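Side-chain contacts in putative thiol-disulfide isomerase or thioredoxin (Salmonella enterica subsp. enterica serovar Typhimurium, PDB 3L9V), which probably acts as a DsbA-like thiol-disulfide oxidoreductase, exchanging disulfide bonds in substrate proteins through a thioredoxin fold: residues Phe32-Gly37 against Ala86-Gly91; Glu66-Trp71 against Ala132-Leu137; Ala72-Met75 against Glu79-Val82; Asp102-Phe107 against Glu117-Ile122; Lys139-Arg144 against Ser148-Gly153. All coordinates share one frame; numbering follows the deposited sequence. Where two conformers were deposited one is given.

Contact 1 (Phe32-Gly37 against Ala86-Gly91); sequences FSQTMG and AFFTAG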
# COMPACT_ATOMS: atom_id res chain seq x y z
N PHE A 32 -1.00 -10.11 -0.86
CA PHE A 32 -2.16 -9.51 -0.17
C PHE A 32 -3.09 -8.78 -1.16
O PHE A 32 -4.32 -8.84 -1.07
CB PHE A 32 -1.73 -8.51 0.91
CG PHE A 32 -1.33 -9.14 2.21
CD1 PHE A 32 -1.02 -10.50 2.28
CD2 PHE A 32 -1.25 -8.38 3.36
CE1 PHE A 32 -0.64 -11.07 3.48
CE2 PHE A 32 -0.89 -8.95 4.57
CZ PHE A 32 -0.58 -10.29 4.63
N SER A 33 -2.47 -8.06 -2.10
CA SER A 33 -3.23 -7.17 -2.98
C SER A 33 -3.85 -7.94 -4.13
O SER A 33 -5.02 -7.75 -4.46
CB SER A 33 -2.30 -6.09 -3.54
OG SER A 33 -2.88 -5.44 -4.66
N GLN A 34 -3.07 -8.82 -4.75
CA GLN A 34 -3.40 -9.33 -6.08
C GLN A 34 -3.80 -10.81 -6.16
O GLN A 34 -4.58 -11.17 -7.04
CB GLN A 34 -2.21 -9.07 -7.02
CG GLN A 34 -1.83 -7.60 -7.16
CD GLN A 34 -2.93 -6.80 -7.83
OE1 GLN A 34 -3.13 -7.06 -9.11
NE2 GLN A 34 -3.61 -5.98 -7.19
N THR A 35 -3.28 -11.68 -5.29
CA THR A 35 -3.58 -13.10 -5.43
C THR A 35 -4.34 -13.74 -4.28
O THR A 35 -5.05 -14.73 -4.48
CB THR A 35 -2.32 -13.90 -5.68
OG1 THR A 35 -1.48 -13.82 -4.53
CG2 THR A 35 -1.59 -13.33 -6.89
N MSE A 36 -4.23 -13.19 -3.08
CA MSE A 36 -4.90 -13.83 -1.96
C MSE A 36 -6.13 -13.12 -1.45
O MSE A 36 -6.80 -13.62 -0.56
CB MSE A 36 -3.91 -14.03 -0.82
CG MSE A 36 -2.81 -14.99 -1.15
SE MSE A 36 -1.66 -15.23 0.38
CE MSE A 36 -0.51 -16.61 -0.43
N GLY A 37 -6.41 -11.95 -2.01
CA GLY A 37 -7.60 -11.19 -1.64
C GLY A 37 -7.65 -10.74 -0.19
O GLY A 37 -8.73 -10.57 0.36
N ALA A 86 -1.50 -2.41 -12.15
CA ALA A 86 -0.50 -2.24 -13.22
C ALA A 86 0.95 -2.47 -12.77
O ALA A 86 1.73 -3.14 -13.47
CB ALA A 86 -0.65 -0.88 -13.89
N PHE A 87 1.33 -1.92 -11.61
CA PHE A 87 2.71 -2.05 -11.15
C PHE A 87 3.06 -3.45 -10.60
O PHE A 87 4.21 -3.89 -10.68
CB PHE A 87 3.07 -0.96 -10.16
CG PHE A 87 3.41 0.37 -10.81
CD1 PHE A 87 4.43 0.46 -11.73
CD2 PHE A 87 2.73 1.52 -10.47
CE1 PHE A 87 4.76 1.68 -12.31
CE2 PHE A 87 3.04 2.73 -11.06
CZ PHE A 87 4.05 2.81 -11.98
N PHE A 88 2.07 -4.14 -10.02
CA PHE A 88 2.32 -5.51 -9.58
C PHE A 88 2.44 -6.45 -10.78
O PHE A 88 3.28 -7.33 -10.79
CB PHE A 88 1.24 -5.97 -8.61
CG PHE A 88 1.53 -5.60 -7.17
CD1 PHE A 88 2.76 -5.85 -6.63
CD2 PHE A 88 0.54 -5.03 -6.37
CE1 PHE A 88 3.03 -5.52 -5.29
CE2 PHE A 88 0.80 -4.69 -5.05
CZ PHE A 88 2.04 -4.94 -4.51
N THR A 89 1.60 -6.25 -11.78
CA THR A 89 1.73 -6.99 -13.03
C THR A 89 3.08 -6.73 -13.66
O THR A 89 3.83 -7.66 -13.96
CB THR A 89 0.62 -6.61 -14.00
OG1 THR A 89 -0.63 -6.88 -13.37
CG2 THR A 89 0.72 -7.42 -15.30
N ALA A 90 3.43 -5.45 -13.80
CA ALA A 90 4.68 -5.09 -14.46
C ALA A 90 5.90 -5.66 -13.75
O ALA A 90 6.85 -6.09 -14.40
CB ALA A 90 4.82 -3.58 -14.60
N GLY A 91 5.87 -5.66 -12.42
CA GLY A 91 7.03 -6.14 -11.70
C GLY A 91 6.98 -7.65 -11.47
O GLY A 91 7.66 -8.42 -12.15
O HOH W 1 -1.09 -8.08 -10.76
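Torsions bring S33 and Q34 up to F88 in different ways: OG of S33 lies opposite its backbone N (chi1 164°), while Q34 starts out anti to its carbonyl carbon and then folds back at chi2 (-65°). The fold in Q34 presents the bend of its chain, not its amide, to the aromatic ring. CG of Q34 stands 3.6 Å from CD2 of F88, and CB of S33 is 3.7 Å from CE2 of F88, both approaching the ring obliquely. NE2 of Q34 donates to OG of S33 over 2.7 Å, nearly straight at 170° and with the acceptor in the amide plane, a bond that fixes the rotation of the amide. That hydroxyl also makes a weak hydrogen bond to the E84 carboxylate. OE1 of Q34 is directed at a water 2.8 Å away, which also donates to OG1 of T89 at 2.9 Å, the one polar bridge between the segments. The F88 ring meets F24 edge-to-face and touches C29, part of a CxxC sequence that probably forms the redox site, as in thioredoxins. Helix 80-93 thus packs on helix 27-35, while its A86, F87 and A90 touch V106 of helix 100-111.

Contact 2 (Glu66-Trp71 against Ala132-Leu137); sequences ELTRAW and ALQERL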
# COMPACT_ATOMS: atom_id res chain seq x y z
N GLU A 66 11.24 6.05 -6.93
CA GLU A 66 10.48 6.39 -8.13
C GLU A 66 9.06 5.84 -8.06
O GLU A 66 8.10 6.50 -8.45
CB GLU A 66 11.19 5.83 -9.38
CG GLU A 66 12.43 6.60 -9.80
CD GLU A 66 13.72 6.05 -9.17
OE1 GLU A 66 13.66 5.25 -8.21
OE2 GLU A 66 14.80 6.46 -9.64
N LEU A 67 8.93 4.61 -7.56
CA LEU A 67 7.62 4.02 -7.33
C LEU A 67 6.82 4.83 -6.29
O LEU A 67 5.67 5.13 -6.50
CB LEU A 67 7.77 2.55 -6.94
CG LEU A 67 8.27 1.72 -8.16
CD1 LEU A 67 8.73 0.36 -7.72
CD2 LEU A 67 7.15 1.58 -9.20
N THR A 68 7.45 5.19 -5.17
CA THR A 68 6.78 6.00 -4.15
C THR A 68 6.21 7.31 -4.74
O THR A 68 5.11 7.71 -4.41
CB THR A 68 7.71 6.31 -2.95
OG1 THR A 68 8.02 5.10 -2.25
CG2 THR A 68 7.06 7.35 -1.93
N ARG A 69 6.97 7.96 -5.60
CA ARG A 69 6.53 9.20 -6.24
C ARG A 69 5.44 8.88 -7.24
O ARG A 69 4.48 9.62 -7.34
CB ARG A 69 7.72 9.92 -6.92
CG ARG A 69 7.37 11.27 -7.63
CD ARG A 69 8.64 12.07 -7.95
NE ARG A 69 9.20 12.68 -6.76
CZ ARG A 69 8.78 13.85 -6.26
NH1 ARG A 69 7.83 14.54 -6.88
NH2 ARG A 69 9.33 14.33 -5.15
N ALA A 70 5.58 7.77 -7.96
CA ALA A 70 4.56 7.36 -8.91
C ALA A 70 3.25 7.08 -8.17
O ALA A 70 2.17 7.48 -8.62
CB ALA A 70 5.01 6.12 -9.69
N TRP A 71 3.36 6.41 -7.01
CA TRP A 71 2.20 6.17 -6.17
C TRP A 71 1.59 7.47 -5.61
O TRP A 71 0.38 7.61 -5.51
CB TRP A 71 2.59 5.25 -5.00
CG TRP A 71 1.42 4.77 -4.22
CD1 TRP A 71 1.07 5.15 -2.95
CD2 TRP A 71 0.44 3.81 -4.65
NE1 TRP A 71 -0.09 4.50 -2.57
CE2 TRP A 71 -0.48 3.66 -3.58
CE3 TRP A 71 0.24 3.07 -5.82
CZ2 TRP A 71 -1.57 2.78 -3.65
CZ3 TRP A 71 -0.84 2.21 -5.90
CH2 TRP A 71 -1.74 2.07 -4.82
N ALA A 132 6.12 13.58 0.47
CA ALA A 132 6.47 13.98 1.83
C ALA A 132 5.62 13.22 2.82
O ALA A 132 6.12 12.68 3.80
CB ALA A 132 6.27 15.47 2.03
N LEU A 133 4.31 13.18 2.58
CA LEU A 133 3.42 12.51 3.51
C LEU A 133 3.80 11.03 3.70
O LEU A 133 3.83 10.53 4.84
CB LEU A 133 1.98 12.62 3.05
CG LEU A 133 0.99 11.86 3.95
CD1 LEU A 133 0.84 12.54 5.32
CD2 LEU A 133 -0.35 11.68 3.27
N GLN A 134 4.10 10.33 2.60
CA GLN A 134 4.42 8.90 2.70
C GLN A 134 5.66 8.65 3.53
O GLN A 134 5.72 7.71 4.34
CB GLN A 134 4.54 8.25 1.32
CG GLN A 134 3.19 8.16 0.57
CD GLN A 134 3.36 7.59 -0.84
OE1 GLN A 134 3.22 6.38 -1.04
NE2 GLN A 134 3.66 8.46 -1.80
N GLU A 135 6.65 9.52 3.33
CA GLU A 135 7.90 9.37 4.04
C GLU A 135 7.73 9.81 5.51
O GLU A 135 8.34 9.23 6.40
CB GLU A 135 9.02 10.16 3.36
CG GLU A 135 9.26 9.77 1.89
CD GLU A 135 9.90 8.38 1.71
OE1 GLU A 135 10.08 7.66 2.72
OE2 GLU A 135 10.22 8.00 0.55
N ARG A 136 6.89 10.82 5.75
CA ARG A 136 6.61 11.27 7.10
C ARG A 136 5.91 10.15 7.88
O ARG A 136 6.33 9.77 8.98
CB ARG A 136 5.74 12.54 7.08
CG ARG A 136 5.26 13.01 8.44
CD ARG A 136 4.91 14.52 8.44
NE ARG A 136 3.70 14.83 7.69
CZ ARG A 136 3.68 15.32 6.46
NH1 ARG A 136 4.81 15.58 5.80
NH2 ARG A 136 2.52 15.56 5.87
N LEU A 137 4.86 9.59 7.29
CA LEU A 137 4.08 8.58 7.99
C LEU A 137 4.88 7.29 8.21
O LEU A 137 4.62 6.55 9.17
CB LEU A 137 2.75 8.34 7.28
CG LEU A 137 1.86 9.59 7.22
CD1 LEU A 137 0.59 9.33 6.38
CD2 LEU A 137 1.50 10.09 8.63
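Q134, T68 and W71 carry most of the 182 Å² buried here, and the amide of Q134 is the piece that links the other two. Its chain runs extended beyond CG, long enough to span two helices whose axes lie 10.3 Å apart at closest approach and run at 118° to each other. NE2 of Q134 donates to the backbone oxygen of T68 over 3.1 Å with an N-H...O angle of 149°. The bond is somewhat bent, and the donor reaches the oxygen from a direction tilted from the carbonyl plane. The methyl CG2 of T68, anti to its own backbone N, slides alongside the amide, 3.6 Å from NE2 of Q134. At the other end of the amide, OE1 of Q134 meets the indole of W71 at its edge, near the ring plane, 3.1 Å from CD1; ring and amide planes are 44° apart. That oxygen also accepts the backbone N-H of H56, which leaves both ends of the buried amide with hydrogen-bonding partners. OG1 of T68 bonds to S58, and OE2 of E135, 4.1 Å from CG2 of T68, shares the S58 hydroxyl. Helices 64-77 and 125-140 thus meet over strand 52-56: NE1 of W71 reaches the backbone oxygen of K54 there, and L67 and W71 also touch helix 80-93.

Contact 3 (Ala72-Met75 against Glu79-Val82); sequences ALAM and ETDV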
# COMPACT_ATOMS: atom_id res chain seq x y z
N ALA A 72 2.45 8.38 -5.19
CA ALA A 72 1.99 9.70 -4.76
C ALA A 72 1.14 10.32 -5.89
O ALA A 72 0.11 10.93 -5.64
CB ALA A 72 3.21 10.57 -4.43
N LEU A 73 1.55 10.11 -7.14
CA LEU A 73 0.83 10.70 -8.26
C LEU A 73 -0.52 10.01 -8.42
O LEU A 73 -1.57 10.67 -8.52
CB LEU A 73 1.66 10.62 -9.57
CG LEU A 73 0.94 11.20 -10.78
CD1 LEU A 73 0.61 12.69 -10.58
CD2 LEU A 73 1.80 10.98 -12.04
N ALA A 74 -0.50 8.68 -8.41
CA ALA A 74 -1.72 7.89 -8.35
C ALA A 74 -2.70 8.39 -7.26
O ALA A 74 -3.89 8.55 -7.51
CB ALA A 74 -1.39 6.42 -8.08
N MSE A 75 -2.21 8.58 -6.04
CA MSE A 75 -3.07 9.06 -4.97
C MSE A 75 -3.66 10.45 -5.32
O MSE A 75 -4.86 10.66 -5.25
CB MSE A 75 -2.31 9.12 -3.63
CG MSE A 75 -1.69 7.78 -3.15
SE MSE A 75 -0.58 8.03 -1.51
CE MSE A 75 -2.13 7.92 -0.36
N GLU A 79 -6.19 7.36 -8.74
CA GLU A 79 -6.01 6.25 -9.67
C GLU A 79 -5.26 5.08 -9.02
O GLU A 79 -4.63 4.28 -9.70
CB GLU A 79 -5.22 6.72 -10.90
CG GLU A 79 -5.92 7.82 -11.71
CD GLU A 79 -6.89 7.24 -12.71
OE1 GLU A 79 -7.55 6.22 -12.40
OE2 GLU A 79 -6.99 7.80 -13.83
N THR A 80 -5.31 4.98 -7.70
CA THR A 80 -4.55 3.89 -7.05
C THR A 80 -5.01 2.49 -7.49
O THR A 80 -4.19 1.60 -7.70
CB THR A 80 -4.60 3.98 -5.53
OG1 THR A 80 -5.96 3.97 -5.11
CG2 THR A 80 -3.93 5.25 -5.05
N ASP A 81 -6.31 2.30 -7.67
CA ASP A 81 -6.80 1.00 -8.13
C ASP A 81 -6.11 0.49 -9.41
O ASP A 81 -5.52 -0.58 -9.40
CB ASP A 81 -8.34 0.97 -8.24
CG ASP A 81 -8.92 2.03 -9.19
OD1 ASP A 81 -10.16 2.10 -9.30
OD2 ASP A 81 -8.16 2.80 -9.82
N VAL A 82 -6.17 1.25 -10.51
CA VAL A 82 -5.52 0.77 -11.74
C VAL A 82 -4.01 0.76 -11.63
O VAL A 82 -3.33 -0.11 -12.18
CB VAL A 82 -5.94 1.60 -12.99
CG1 VAL A 82 -7.42 1.47 -13.23
CG2 VAL A 82 -5.57 3.08 -12.82
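The flat group that matters between A74 and E79 is the peptide carbonyl of A74; neither segment has an aromatic ring. The oxygen of A74 is approached from a direction tilted 25° from its carbonyl plane by the backbone N-H of E79, whose N lies 2.9 Å away in a bond almost perfectly straight at 177°. This bond spans five residues, one more than the regular alpha-helical step, and joins the last turns of helix 64-77 to E79, the N-cap position of helix 80-93. Around it the packing is apolar and modest. CG2 of T80 does most of the touching: it comes within 4.1 Å of CB of A74 and 3.9 Å of CG of M75, a selenomethionine whose chain crosses it obliquely. This methyl is placed by chi1 of T80 (57°), which sets CG2 anti to the carbonyl carbon while OG1 takes the position between N and C. Behind the junction A74 rests on F107 of helix 100-111, and M75 reaches V53 and Y55 of strand 52-56. The chemistry implies a tight helix-to-helix turn held by one main-chain bond, with the T80 methyl packed on A74 and M75: the A74 O to E79 N bond carries the polar side, and the rest is van der Waals contact.

Contact 4 (Asp102-Phe107 against Glu117-Ile122); sequences DVRRVF and EYDRSI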
# COMPACT_ATOMS: atom_id res chain seq x y z
N ASP A 102 10.55 2.83 -17.35
CA ASP A 102 9.56 1.78 -17.21
C ASP A 102 8.41 2.27 -16.32
O ASP A 102 7.25 2.06 -16.64
CB ASP A 102 10.19 0.54 -16.57
CG ASP A 102 11.02 -0.28 -17.54
OD1 ASP A 102 10.66 -0.35 -18.73
OD2 ASP A 102 12.03 -0.87 -17.10
N VAL A 103 8.76 2.90 -15.19
CA VAL A 103 7.75 3.37 -14.22
C VAL A 103 6.74 4.29 -14.91
O VAL A 103 5.54 4.07 -14.82
CB VAL A 103 8.41 4.12 -13.05
CG1 VAL A 103 7.35 4.78 -12.15
CG2 VAL A 103 9.27 3.16 -12.26
N ARG A 104 7.24 5.29 -15.62
CA ARG A 104 6.38 6.23 -16.34
C ARG A 104 5.55 5.54 -17.42
O ARG A 104 4.38 5.85 -17.63
CB ARG A 104 7.22 7.37 -16.95
CG ARG A 104 6.48 8.16 -18.06
CD ARG A 104 7.30 9.34 -18.53
NE ARG A 104 8.51 8.87 -19.19
CZ ARG A 104 9.61 9.59 -19.32
NH1 ARG A 104 9.65 10.84 -18.86
NH2 ARG A 104 10.66 9.06 -19.92
N ARG A 105 6.18 4.62 -18.13
CA ARG A 105 5.50 3.90 -19.20
C ARG A 105 4.32 3.10 -18.66
O ARG A 105 3.21 3.17 -19.19
CB ARG A 105 6.51 3.01 -19.95
CG ARG A 105 5.96 2.29 -21.16
CD ARG A 105 7.05 1.43 -21.82
NE ARG A 105 7.82 0.64 -20.85
CZ ARG A 105 7.38 -0.48 -20.26
NH1 ARG A 105 6.17 -0.95 -20.53
NH2 ARG A 105 8.15 -1.11 -19.40
N VAL A 106 4.53 2.36 -17.58
CA VAL A 106 3.43 1.59 -17.00
C VAL A 106 2.34 2.54 -16.44
O VAL A 106 1.16 2.23 -16.50
CB VAL A 106 3.92 0.66 -15.86
CG1 VAL A 106 2.74 0.11 -15.08
CG2 VAL A 106 4.81 -0.48 -16.42
N PHE A 107 2.73 3.68 -15.87
CA PHE A 107 1.73 4.58 -15.29
C PHE A 107 0.84 5.12 -16.41
O PHE A 107 -0.38 5.11 -16.31
CB PHE A 107 2.41 5.73 -14.53
CG PHE A 107 1.47 6.56 -13.69
CD1 PHE A 107 0.59 7.46 -14.29
CD2 PHE A 107 1.50 6.48 -12.31
CE1 PHE A 107 -0.26 8.24 -13.52
CE2 PHE A 107 0.66 7.25 -11.53
CZ PHE A 107 -0.24 8.13 -12.13
N GLU A 117 1.85 15.43 -19.66
CA GLU A 117 1.16 15.62 -18.38
C GLU A 117 1.86 14.84 -17.27
O GLU A 117 2.02 15.34 -16.15
CB GLU A 117 -0.30 15.22 -18.49
CG GLU A 117 -1.12 15.64 -17.27
CD GLU A 117 -1.13 17.14 -17.07
OE1 GLU A 117 -1.44 17.87 -18.04
OE2 GLU A 117 -0.82 17.60 -15.95
N TYR A 118 2.32 13.62 -17.58
CA TYR A 118 3.07 12.86 -16.57
C TYR A 118 4.28 13.65 -16.12
O TYR A 118 4.47 13.88 -14.92
CB TYR A 118 3.47 11.49 -17.10
CG TYR A 118 4.19 10.64 -16.08
CD1 TYR A 118 5.57 10.74 -15.94
CD2 TYR A 118 3.50 9.75 -15.26
CE1 TYR A 118 6.26 9.97 -15.02
CE2 TYR A 118 4.19 8.97 -14.34
CZ TYR A 118 5.56 9.09 -14.21
OH TYR A 118 6.24 8.33 -13.30
N ASP A 119 5.08 14.12 -17.08
CA ASP A 119 6.33 14.80 -16.78
C ASP A 119 6.11 16.07 -15.96
O ASP A 119 6.92 16.39 -15.11
CB ASP A 119 7.13 15.11 -18.06
CG ASP A 119 7.77 13.86 -18.67
OD1 ASP A 119 7.83 12.81 -17.98
OD2 ASP A 119 8.20 13.92 -19.84
N ARG A 120 5.02 16.78 -16.22
CA ARG A 120 4.73 17.99 -15.45
C ARG A 120 4.15 17.62 -14.09
O ARG A 120 4.41 18.28 -13.08
CB ARG A 120 3.75 18.89 -16.21
CG ARG A 120 4.37 19.60 -17.41
CD ARG A 120 3.38 20.56 -18.11
NE ARG A 120 2.11 19.94 -18.48
CZ ARG A 120 1.83 19.41 -19.67
NH1 ARG A 120 2.74 19.37 -20.63
NH2 ARG A 120 0.65 18.88 -19.91
N SER A 121 3.37 16.56 -14.06
CA SER A 121 2.63 16.23 -12.86
C SER A 121 3.49 15.52 -11.84
O SER A 121 3.36 15.77 -10.65
CB SER A 121 1.42 15.37 -13.21
OG SER A 121 0.43 16.14 -13.82
N ILE A 122 4.36 14.63 -12.31
CA ILE A 122 5.15 13.77 -11.43
C ILE A 122 5.96 14.60 -10.44
O ILE A 122 6.34 14.13 -9.36
CB ILE A 122 6.10 12.84 -12.24
CG1 ILE A 122 6.57 11.63 -11.40
CG2 ILE A 122 7.26 13.63 -12.84
CD1 ILE A 122 5.42 10.64 -11.07
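R104 and Y118 mark the nearest approach of helices 102-107 and 117-121, their CA atoms 7.4 Å apart and the short axes crossing at 119°. Both helices belong to the all-helical part of the DsbA-like fold, which is inserted into the thioredoxin motif. Y118 has 106 Å² covered, more than any other residue here, with its ring held between several side chains. The aliphatic chain of R104 lies over one face: CG is 3.7 Å from the ring centroid in a CH-pi contact, and CB comes to 3.4 Å from CE1 of Y118. I122, from the tyrosine's own segment, covers the opposite face. The edge of Y118 points toward the face of F107 in an offset edge-to-face pair, centroids 5.4 Å apart and planes at 63°, with CE2 of Y118 3.7 Å from CG of F107. Beyond the ring the R104 chain bends at chi3, which turns its guanidinium to D119. NH1 of R104 donates to OD1 of D119 over 2.8 Å at 147°, forming a salt bridge in which the oxygen is met on its syn side and lies near the guanidinium plane. R115 takes the other carboxylate oxygen, so two arginines share this acid, while F107 and Y118 both extend inward to L73 of helix 64-77. At the far end of the tyrosine, the hydroxyl OH of Y118 sits 3.9 Å from the CG1 methyl of V103.

Contact 5 (Lys139-Arg144 against Ser148-Gly153); sequences KEYGVR and SVYVRG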
# COMPACT_ATOMS: atom_id res chain seq x y z
N LYS A 139 7.81 7.21 9.22
CA LYS A 139 8.50 7.42 10.49
C LYS A 139 7.55 7.46 11.68
O LYS A 139 7.87 6.92 12.73
CB LYS A 139 9.41 8.66 10.44
CG LYS A 139 10.43 8.64 9.31
CD LYS A 139 11.41 9.80 9.41
CE LYS A 139 10.68 11.13 9.56
NZ LYS A 139 11.64 12.26 9.76
N GLU A 140 6.36 8.04 11.51
CA GLU A 140 5.40 8.17 12.61
C GLU A 140 4.80 6.84 13.04
O GLU A 140 4.55 6.63 14.22
CB GLU A 140 4.27 9.14 12.23
CG GLU A 140 4.73 10.59 12.04
CD GLU A 140 3.58 11.53 11.76
OE1 GLU A 140 2.41 11.19 12.07
OE2 GLU A 140 3.83 12.61 11.20
N TYR A 141 4.57 5.95 12.07
CA TYR A 141 3.99 4.65 12.34
C TYR A 141 5.07 3.68 12.81
O TYR A 141 4.77 2.56 13.19
CB TYR A 141 3.30 4.06 11.10
CG TYR A 141 1.91 4.58 10.87
CD1 TYR A 141 1.69 5.72 10.13
CD2 TYR A 141 0.81 3.92 11.41
CE1 TYR A 141 0.44 6.20 9.93
CE2 TYR A 141 -0.47 4.40 11.21
CZ TYR A 141 -0.64 5.55 10.46
OH TYR A 141 -1.89 6.06 10.23
N GLY A 142 6.32 4.10 12.73
CA GLY A 142 7.43 3.25 13.14
C GLY A 142 7.60 2.04 12.22
O GLY A 142 7.90 0.95 12.68
N VAL A 143 7.41 2.24 10.92
CA VAL A 143 7.40 1.11 9.98
C VAL A 143 8.75 0.41 9.89
O VAL A 143 9.78 1.06 9.83
CB VAL A 143 6.98 1.55 8.56
CG1 VAL A 143 6.97 0.35 7.61
CG2 VAL A 143 5.60 2.17 8.63
N ARG A 144 8.73 -0.91 9.86
CA ARG A 144 9.98 -1.69 9.84
C ARG A 144 10.10 -2.58 8.60
O ARG A 144 11.15 -3.19 8.36
CB ARG A 144 10.06 -2.56 11.10
CG ARG A 144 10.17 -1.76 12.40
CD ARG A 144 10.38 -2.66 13.60
NE ARG A 144 9.12 -3.16 14.13
CZ ARG A 144 8.71 -4.42 14.01
NH1 ARG A 144 9.47 -5.31 13.38
NH2 ARG A 144 7.54 -4.79 14.53
N SER A 148 2.94 -3.67 6.09
CA SER A 148 2.69 -3.36 7.49
C SER A 148 1.32 -2.74 7.57
O SER A 148 1.12 -1.63 7.04
CB SER A 148 3.72 -2.38 8.05
OG SER A 148 4.94 -3.01 8.37
N VAL A 149 0.39 -3.47 8.17
CA VAL A 149 -0.99 -3.05 8.31
C VAL A 149 -1.24 -2.47 9.71
O VAL A 149 -0.88 -3.09 10.70
CB VAL A 149 -1.92 -4.23 8.13
CG1 VAL A 149 -3.38 -3.80 8.36
CG2 VAL A 149 -1.72 -4.86 6.73
N TYR A 150 -1.81 -1.28 9.77
CA TYR A 150 -2.11 -0.61 11.05
C TYR A 150 -3.59 -0.29 11.13
O TYR A 150 -4.18 0.18 10.16
CB TYR A 150 -1.33 0.69 11.18
CG TYR A 150 0.15 0.49 11.14
CD1 TYR A 150 0.83 0.47 9.93
CD2 TYR A 150 0.86 0.26 12.32
CE1 TYR A 150 2.19 0.27 9.89
CE2 TYR A 150 2.22 0.04 12.28
CZ TYR A 150 2.88 0.04 11.06
OH TYR A 150 4.24 -0.17 11.02
N VAL A 151 -4.18 -0.56 12.29
CA VAL A 151 -5.60 -0.34 12.49
C VAL A 151 -5.81 0.86 13.43
O VAL A 151 -5.12 0.97 14.45
CB VAL A 151 -6.29 -1.60 13.00
CG1 VAL A 151 -7.80 -1.40 13.10
CG2 VAL A 151 -5.96 -2.80 12.09
N ARG A 152 -6.69 1.78 13.03
CA ARG A 152 -7.01 3.01 13.78
C ARG A 152 -5.82 3.77 14.35
O ARG A 152 -5.91 4.41 15.40
CB ARG A 152 -8.03 2.72 14.88
CG ARG A 152 -9.40 2.32 14.30
CD ARG A 152 -10.19 1.39 15.22
NE ARG A 152 -10.73 2.06 16.40
CZ ARG A 152 -11.39 1.44 17.38
NH1 ARG A 152 -11.83 2.13 18.42
NH2 ARG A 152 -11.59 0.12 17.33
N GLY A 153 -4.71 3.71 13.65
CA GLY A 153 -3.53 4.42 14.09
C GLY A 153 -2.92 3.91 15.37
O GLY A 153 -2.04 4.58 15.93
O HOH W 2 5.88 -1.10 12.96
O HOH W 3 6.42 -2.64 10.49
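A Schellman motif closes helix 125-140, with G142 leaving helical geometry at positive phi, and the chain then turns through V143 and R144 into strand 148-151. In thioredoxin-like proteins this helix-to-strand connection carries the cis-proline loop beside the active site. Two tyrosines fill the angle between the helix end and the strand. Y141 comes over one face of Y150, its CD2 3.5 Å from CG of Y150, while the ring planes stand at 51° with centroids 4.9 Å apart, an oblique pairing. CB of Y141 adds a CH-pi contact, 4.2 Å from the Y150 centroid and 17° off the ring normal. Both side chains have CG anti to the carbonyl carbon (chi1 -82° in Y141), and they run antiparallel alongside one another. Next to the phenol, CG2 of V143 packs 3.6 Å from OH of Y150. Polar groups here meet through water. One water donates to the backbone O of G142 at 2.9 Å and lies 2.7 Å from OH of Y150, near the plane of that ring. A second accepts from the backbone N of R144 at 3.0 Å and donates to OG of S148 at 2.6 Å; the serine hydroxyl also bonds directly to the backbone O of G145, further along the turn. Each ring has a further aromatic partner: Y141 meets F21 edge-to-face and Y150 stacks on H156. Aromatic packing therefore ties the helix end to the strand, and two waters bridge main-chain groups of 139-144 to the hydroxyls of S148 and Y150.

Overall arrangement
Contacts 2, 4 and 5 are mostly buried, whereas contacts 1 and 3 are partly so. Helix 64-77 serves contacts 2 and 3, helix 80-93 serves contacts 1 and 3, and helix 125-140 runs from contact 2 to contact 5. The first four join through shared packing: F87 reaches L67 and A70, F107 lies against L73, and R69 probably bonds to the backbone O of I122. Contact 5 lies across the chain's centre from contacts 1, 3 and 4, about 28 Å from contact 4 between centres. Chemistry follows place: a buried amide beside the sheet in contact 2, a salt bridge in the peripheral contact 4, paired tyrosines with water bridges in contact 5, a water bridge beside F88 in contact 1, and a main-chain bond in contact 3.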